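Local coordinates for pancreatic lipase related protein 2 (Equus caballus, PDB 1W52) that probably hydrolyses ester bonds of galactolipids and triacylglycerols, as a calcium-containing secreted lipase of the alpha/beta hydrolase superfamily, at residues L41-Q51 with K62-R70. Sequence-based numbering, arbitrary orientation.
Sequences LYTNKNPDSYQ and KSSNFQSSR
Gln51 reaches from its strand to the backbone of Asn65, whose N donates to Gln51 OE1 over 2.9 Å with an N-H...O angle of 167°. The Gln51 side chain, extended beyond CG (chi2 -152°), carries its amide out to the 62-70 backbone; the donor lies almost in line with the amide C=O, and the same oxygen rests against CB of Ser64. Lys45 NZ donates a weak hydrogen bond to Gln67 OE1 at 3.2 Å; the lysine chain, stretched out beyond CG, runs past the side chain of Asn65 to get there. Asn44 directs its amide mainly to the backbone of Glu99 and Thr101.

The apolar part is small: Leu41 CD2 meets Phe66 CB at 3.6 Å, while the Phe66 ring turns on toward Tyr143. Beside it, Thr43 CG2 lies 4.2 Å from Phe66 CA.

In the alpha/beta hydrolase domain, 38-43 and 50-53 form an antiparallel hairpin at one edge of the central sheet, and 62-70 leads from helix 59-62 into strand 72-76, crossing beside that hairpin.

Within the hairpin, Asn46 ND2 bridges Leu41 O (3.1 Å) and Ser49 O (2.9 Å), both nearly in its amide plane. Leu41 O also accepts from Gln51 N. A leucine in place of Asn46 would probably leave Ser49 O without this donor and Leu41 O with just Gln51 N of the two named here, so that the turn between the strands could shift more easily.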
loop_
_atom_site.group_PDB
_atom_site.type_symbol
_atom_site.label_atom_id
_atom_site.label_comp_id
_atom_site.label_asym_id
_atom_site.label_seq_id
_atom_site.Cartn_x
_atom_site.Cartn_y
_atom_site.Cartn_z
ATOM N N LEU A 41 14.248 -11.672 -15.864
ATOM C CA LEU A 41 14.977 -12.039 -14.641
ATOM C C LEU A 41 16.067 -11.045 -14.255
ATOM O O LEU A 41 16.978 -10.774 -15.010
ATOM C CB LEU A 41 15.547 -13.460 -14.721
ATOM C CG LEU A 41 16.145 -14.036 -13.423
ATOM C CD1 LEU A 41 15.512 -13.530 -12.153
ATOM C CD2 LEU A 41 15.987 -15.513 -13.396
ATOM N N TYR A 42 15.910 -10.496 -13.069
ATOM C CA TYR A 42 16.834 -9.567 -12.510
ATOM C C TYR A 42 17.349 -10.209 -11.218
ATOM O O TYR A 42 16.593 -10.824 -10.473
ATOM C CB TYR A 42 16.124 -8.260 -12.202
ATOM C CG TYR A 42 15.692 -7.415 -13.400
ATOM C CD1 TYR A 42 16.558 -6.480 -13.942
ATOM C CD2 TYR A 42 14.381 -7.489 -13.941
ATOM C CE1 TYR A 42 16.157 -5.659 -15.027
ATOM C CE2 TYR A 42 13.976 -6.671 -15.032
ATOM C CZ TYR A 42 14.871 -5.759 -15.566
ATOM O OH TYR A 42 14.544 -4.936 -16.627
ATOM N N THR A 43 18.654 -10.081 -11.002
ATOM C CA THR A 43 19.381 -10.617 -9.839
ATOM C C THR A 43 20.518 -9.661 -9.548
ATOM O O THR A 43 20.882 -8.863 -10.408
ATOM C CB THR A 43 20.013 -11.991 -10.124
ATOM O OG1 THR A 43 20.605 -11.985 -11.435
ATOM C CG2 THR A 43 18.972 -13.106 -10.152
ATOM N N ASN A 44 21.122 -9.763 -8.365
ATOM C CA ASN A 44 22.045 -8.713 -7.941
ATOM C C ASN A 44 23.221 -8.720 -8.888
ATOM O O ASN A 44 23.900 -7.716 -9.049
ATOM C CB ASN A 44 22.519 -8.897 -6.514
ATOM C CG ASN A 44 21.410 -9.163 -5.580
ATOM O OD1 ASN A 44 20.854 -10.245 -5.590
ATOM N ND2 ASN A 44 21.075 -8.193 -4.759
ATOM N N LYS A 45 23.425 -9.867 -9.531
ATOM C CA LYS A 45 24.477 -10.045 -10.519
ATOM C C LYS A 45 24.221 -9.116 -11.709
ATOM O O LYS A 45 25.109 -8.343 -12.085
ATOM C CB LYS A 45 24.549 -11.524 -10.924
ATOM C CG LYS A 45 24.792 -12.500 -9.714
ATOM C CD LYS A 45 24.655 -14.009 -10.068
ATOM C CE LYS A 45 25.208 -14.945 -8.949
ATOM N NZ LYS A 45 24.629 -16.353 -8.955
ATOM N N ASN A 46 22.994 -9.168 -12.251
ATOM C CA ASN A 46 22.525 -8.281 -13.346
ATOM C C ASN A 46 21.331 -7.383 -13.001
ATOM O O ASN A 46 20.194 -7.698 -13.343
ATOM C CB ASN A 46 22.149 -9.097 -14.587
ATOM C CG ASN A 46 20.974 -10.031 -14.353
ATOM O OD1 ASN A 46 21.078 -11.016 -13.621
ATOM N ND2 ASN A 46 19.856 -9.734 -14.995
ATOM N N PRO A 47 21.592 -6.263 -12.334
ATOM C CA PRO A 47 20.533 -5.309 -11.953
ATOM C C PRO A 47 20.082 -4.274 -13.013
ATOM O O PRO A 47 19.506 -3.267 -12.627
ATOM C CB PRO A 47 21.144 -4.604 -10.730
ATOM C CG PRO A 47 22.644 -4.690 -10.924
ATOM C CD PRO A 47 22.916 -5.847 -11.838
ATOM N N ASP A 48 20.306 -4.524 -14.303
ATOM C CA ASP A 48 19.902 -3.564 -15.325
ATOM C C ASP A 48 19.212 -4.206 -16.507
ATOM O O ASP A 48 18.096 -3.832 -16.835
ATOM C CB ASP A 48 21.092 -2.768 -15.821
ATOM C CG ASP A 48 21.819 -2.087 -14.713
ATOM O OD1 ASP A 48 21.165 -1.270 -14.041
ATOM O OD2 ASP A 48 23.022 -2.318 -14.436
ATOM N N SER A 49 19.867 -5.134 -17.184
ATOM C CA SER A 49 19.210 -5.830 -18.280
ATOM C C SER A 49 18.708 -7.111 -17.687
ATOM O O SER A 49 19.123 -7.478 -16.615
ATOM C CB SER A 49 20.177 -6.125 -19.405
ATOM O OG SER A 49 20.733 -7.407 -19.215
ATOM N N TYR A 50 17.835 -7.806 -18.377
ATOM C CA TYR A 50 17.192 -8.968 -17.795
ATOM C C TYR A 50 17.561 -10.186 -18.571
ATOM O O TYR A 50 18.127 -10.120 -19.645
ATOM C CB TYR A 50 15.658 -8.816 -17.812
ATOM C CG TYR A 50 15.103 -8.475 -19.176
ATOM C CD1 TYR A 50 14.662 -9.465 -20.046
ATOM C CD2 TYR A 50 15.058 -7.150 -19.608
ATOM C CE1 TYR A 50 14.178 -9.137 -21.306
ATOM C CE2 TYR A 50 14.578 -6.814 -20.852
ATOM C CZ TYR A 50 14.140 -7.801 -21.700
ATOM O OH TYR A 50 13.660 -7.422 -22.933
ATOM N N GLN A 51 17.179 -11.323 -18.054
ATOM C CA GLN A 51 17.463 -12.523 -18.760
ATOM C C GLN A 51 16.163 -13.168 -19.095
ATOM O O GLN A 51 15.438 -13.602 -18.221
ATOM C CB GLN A 51 18.345 -13.431 -17.901
ATOM C CG GLN A 51 19.700 -12.773 -17.472
ATOM C CD GLN A 51 20.817 -13.780 -17.241
ATOM O OE1 GLN A 51 20.806 -14.507 -16.252
ATOM N NE2 GLN A 51 21.776 -13.825 -18.165
ATOM N N LYS A 62 18.799 -22.549 -15.813
ATOM C CA LYS A 62 20.046 -23.110 -15.321
ATOM C C LYS A 62 21.239 -22.295 -15.816
ATOM O O LYS A 62 22.184 -22.065 -15.060
ATOM C CB LYS A 62 20.171 -24.581 -15.721
ATOM C CG LYS A 62 19.158 -25.550 -15.015
ATOM C CD LYS A 62 19.189 -27.054 -15.486
ATOM C CE LYS A 62 20.131 -27.364 -16.725
ATOM N NZ LYS A 62 19.578 -27.208 -18.129
ATOM N N SER A 63 21.172 -21.802 -17.050
ATOM C CA SER A 63 22.250 -20.991 -17.615
ATOM C C SER A 63 22.126 -19.533 -17.254
ATOM O O SER A 63 22.912 -18.711 -17.722
ATOM C CB SER A 63 22.318 -21.151 -19.132
ATOM O OG SER A 63 21.075 -20.900 -19.754
ATOM N N SER A 64 21.141 -19.215 -16.415
ATOM C CA SER A 64 20.897 -17.837 -15.921
ATOM C C SER A 64 21.324 -17.602 -14.471
ATOM O O SER A 64 21.499 -18.555 -13.682
ATOM C CB SER A 64 19.413 -17.494 -16.023
ATOM O OG SER A 64 18.638 -18.359 -15.204
ATOM N N ASN A 65 21.413 -16.325 -14.114
ATOM C CA ASN A 65 21.920 -15.909 -12.810
ATOM C C ASN A 65 20.994 -16.241 -11.654
ATOM O O ASN A 65 21.333 -16.033 -10.484
ATOM C CB ASN A 65 22.213 -14.416 -12.807
ATOM C CG ASN A 65 23.289 -14.046 -13.784
ATOM O OD1 ASN A 65 23.310 -14.526 -14.902
ATOM N ND2 ASN A 65 24.196 -13.191 -13.367
ATOM N N PHE A 66 19.821 -16.760 -11.975
ATOM C CA PHE A 66 18.913 -17.192 -10.941
ATOM C C PHE A 66 19.702 -17.967 -9.897
ATOM O O PHE A 66 20.492 -18.804 -10.265
ATOM C CB PHE A 66 17.823 -18.067 -11.549
ATOM C CG PHE A 66 16.895 -18.697 -10.537
ATOM C CD1 PHE A 66 17.114 -19.974 -10.080
ATOM C CD2 PHE A 66 15.802 -18.023 -10.070
ATOM C CE1 PHE A 66 16.266 -20.539 -9.173
ATOM C CE2 PHE A 66 14.948 -18.608 -9.162
ATOM C CZ PHE A 66 15.178 -19.856 -8.717
ATOM N N GLN A 67 19.466 -17.685 -8.614
ATOM C CA GLN A 67 20.175 -18.299 -7.488
ATOM C C GLN A 67 19.208 -19.085 -6.608
ATOM O O GLN A 67 18.450 -18.506 -5.840
ATOM C CB GLN A 67 20.950 -17.251 -6.653
ATOM C CG GLN A 67 20.385 -15.818 -6.611
ATOM C CD GLN A 67 21.460 -14.685 -6.612
ATOM O OE1 GLN A 67 22.411 -14.740 -7.381
ATOM N NE2 GLN A 67 21.277 -13.654 -5.768
ATOM N N SER A 68 19.252 -20.413 -6.706
ATOM C CA SER A 68 18.335 -21.262 -5.935
ATOM C C SER A 68 18.494 -21.097 -4.427
ATOM O O SER A 68 17.643 -21.517 -3.652
ATOM C CB SER A 68 18.510 -22.732 -6.317
ATOM O OG SER A 68 19.654 -23.257 -5.661
ATOM N N SER A 69 19.603 -20.493 -4.034
ATOM C CA SER A 69 19.877 -20.167 -2.635
ATOM C C SER A 69 18.951 -19.079 -2.021
ATOM O O SER A 69 18.662 -19.110 -0.823
ATOM C CB SER A 69 21.341 -19.738 -2.496
ATOM O OG SER A 69 21.623 -19.316 -1.167
ATOM N N ARG A 70 18.480 -18.145 -2.853
ATOM C CA ARG A 70 17.790 -16.919 -2.403
ATOM C C ARG A 70 16.284 -16.871 -2.615
ATOM O O ARG A 70 15.802 -17.563 -3.509
ATOM C CB ARG A 70 18.360 -15.774 -3.197
ATOM C CG ARG A 70 19.840 -15.702 -3.073
ATOM C CD ARG A 70 20.247 -15.596 -1.658
ATOM N NE ARG A 70 21.547 -14.992 -1.498
ATOM C CZ ARG A 70 22.075 -14.722 -0.325
ATOM N NH1 ARG A 70 21.398 -14.950 0.778
ATOM N NH2 ARG A 70 23.272 -14.197 -0.247
#